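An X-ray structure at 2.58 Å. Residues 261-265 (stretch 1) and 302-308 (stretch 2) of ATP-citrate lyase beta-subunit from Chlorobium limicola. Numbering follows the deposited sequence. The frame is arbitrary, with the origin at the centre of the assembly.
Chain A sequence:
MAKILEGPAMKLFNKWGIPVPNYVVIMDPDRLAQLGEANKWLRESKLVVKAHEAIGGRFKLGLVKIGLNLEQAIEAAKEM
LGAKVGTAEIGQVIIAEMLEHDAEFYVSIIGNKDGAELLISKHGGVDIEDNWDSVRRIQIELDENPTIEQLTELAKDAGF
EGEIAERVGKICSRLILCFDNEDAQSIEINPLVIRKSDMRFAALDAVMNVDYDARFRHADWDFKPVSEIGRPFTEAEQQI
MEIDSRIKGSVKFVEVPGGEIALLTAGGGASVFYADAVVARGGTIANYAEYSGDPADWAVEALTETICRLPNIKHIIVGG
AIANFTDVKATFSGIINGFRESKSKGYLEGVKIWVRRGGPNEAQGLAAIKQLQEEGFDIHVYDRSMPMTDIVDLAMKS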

# COMPACT_ATOMS: atom_id res chain seq x y z
N ILE A 261 -40.55 -30.50 47.81
CA ILE A 261 -39.34 -29.68 47.79
C ILE A 261 -38.51 -29.89 46.51
O ILE A 261 -37.92 -30.96 46.29
CB ILE A 261 -38.50 -29.84 49.09
CG1 ILE A 261 -39.34 -29.60 50.35
CG2 ILE A 261 -37.31 -28.90 49.10
CD1 ILE A 261 -39.57 -30.83 51.18
N ALA A 262 -38.39 -28.83 45.70
CA ALA A 262 -37.64 -28.83 44.45
C ALA A 262 -36.19 -28.32 44.57
O ALA A 262 -35.96 -27.20 45.03
CB ALA A 262 -38.40 -28.07 43.37
N LEU A 263 -35.25 -29.13 44.15
CA LEU A 263 -33.84 -28.77 44.22
C LEU A 263 -33.32 -28.19 42.91
O LEU A 263 -33.57 -28.77 41.85
CB LEU A 263 -32.97 -29.99 44.64
CG LEU A 263 -33.40 -30.84 45.83
CD1 LEU A 263 -32.60 -32.13 45.88
CD2 LEU A 263 -33.32 -30.04 47.13
N LEU A 264 -32.58 -27.07 42.99
CA LEU A 264 -31.88 -26.40 41.90
C LEU A 264 -30.48 -26.09 42.46
O LEU A 264 -30.09 -24.95 42.73
CB LEU A 264 -32.64 -25.12 41.44
CG LEU A 264 -31.99 -24.20 40.36
CD1 LEU A 264 -31.55 -24.96 39.12
CD2 LEU A 264 -32.90 -23.05 40.01
N THR A 265 -29.73 -27.16 42.71
CA THR A 265 -28.45 -27.06 43.38
C THR A 265 -27.22 -27.24 42.45
O THR A 265 -27.25 -27.95 41.43
CB THR A 265 -28.44 -28.04 44.57
OG1 THR A 265 -28.76 -29.33 44.08
CG2 THR A 265 -29.48 -27.65 45.65
N ALA A 302 -32.63 -22.98 31.23
CA ALA A 302 -33.39 -24.12 30.74
C ALA A 302 -33.74 -25.04 31.92
O ALA A 302 -34.90 -25.46 32.06
CB ALA A 302 -32.56 -24.87 29.70
N LEU A 303 -32.72 -25.28 32.80
CA LEU A 303 -32.85 -26.12 34.00
C LEU A 303 -33.81 -25.52 35.02
O LEU A 303 -34.68 -26.23 35.52
CB LEU A 303 -31.48 -26.41 34.62
CG LEU A 303 -31.40 -27.56 35.68
CD1 LEU A 303 -32.16 -28.82 35.25
CD2 LEU A 303 -29.97 -27.94 35.96
N THR A 304 -33.67 -24.20 35.29
CA THR A 304 -34.51 -23.43 36.20
C THR A 304 -35.96 -23.54 35.76
O THR A 304 -36.80 -23.89 36.57
CB THR A 304 -34.05 -21.95 36.28
OG1 THR A 304 -32.68 -21.90 36.63
CG2 THR A 304 -34.86 -21.11 37.26
N GLU A 305 -36.23 -23.27 34.46
CA GLU A 305 -37.55 -23.31 33.84
C GLU A 305 -38.25 -24.66 34.05
O GLU A 305 -39.38 -24.68 34.53
CB GLU A 305 -37.47 -22.89 32.37
CG GLU A 305 -37.42 -21.38 32.26
CD GLU A 305 -37.25 -20.78 30.88
OE1 GLU A 305 -37.79 -21.36 29.90
OE2 GLU A 305 -36.64 -19.69 30.78
N THR A 306 -37.52 -25.77 33.81
CA THR A 306 -37.98 -27.15 33.99
C THR A 306 -38.44 -27.40 35.45
O THR A 306 -39.51 -27.99 35.66
CB THR A 306 -36.84 -28.12 33.59
OG1 THR A 306 -36.31 -27.78 32.31
CG2 THR A 306 -37.25 -29.59 33.61
N ILE A 307 -37.63 -26.94 36.43
CA ILE A 307 -37.87 -27.11 37.87
C ILE A 307 -39.14 -26.37 38.31
O ILE A 307 -39.91 -26.89 39.11
CB ILE A 307 -36.59 -26.74 38.67
CG1 ILE A 307 -35.53 -27.83 38.43
CG2 ILE A 307 -36.86 -26.63 40.20
CD1 ILE A 307 -34.17 -27.39 38.53
N CYS A 308 -39.37 -25.18 37.74
CA CYS A 308 -40.54 -24.35 38.03
C CYS A 308 -41.83 -24.97 37.46
O CYS A 308 -42.89 -24.82 38.07
CB CYS A 308 -40.31 -22.94 37.51
SG CYS A 308 -38.83 -22.10 38.18

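No hydrogen bond joins this strand to this helix; the contact is packing alone, and Ile307 and Leu264 supply most of the 243 Å² it buries. Ile307 points toward the strand and touches three consecutive residues with two of its methyls, CG2 and CD1. Its CG2 lies 3.8 Å from Ala262 CB, while its CD1, carried along the strand by the m,t rotamer, comes within 3.6 Å of Leu263 O and also 3.6 Å from Leu264 CD1.

The alternation of the strand sets the pattern. Ala262 and Leu264 direct their CA-to-CB bonds toward the helix; Leu263 points away and offers its backbone. At Ala262 the single methyl, directed toward the helix, is enough to meet Ile307 CG2, where the CA atoms of Ala262 and Ile307 are 6.8 Å apart. Leu264, just past the strand, is long enough to reach several helix residues: its CD1 also sits 4.3 Å from Leu303 CG, and its CD2 is 3.6 Å from Thr304 OG1.

Leu303 and Ile307 are one helical turn apart, linked by the bond from Ile307 N to Leu303 O (3.2 Å), so both can face Leu264. Thr304, set sideways, can border this apolar patch because its hydroxyl is hydrogen-bonded to a residue adjoining the stretches. Glu305 and Thr306 stay out of reach, and Thr306 OG1 instead donates to Ala302 O at 2.7 Å.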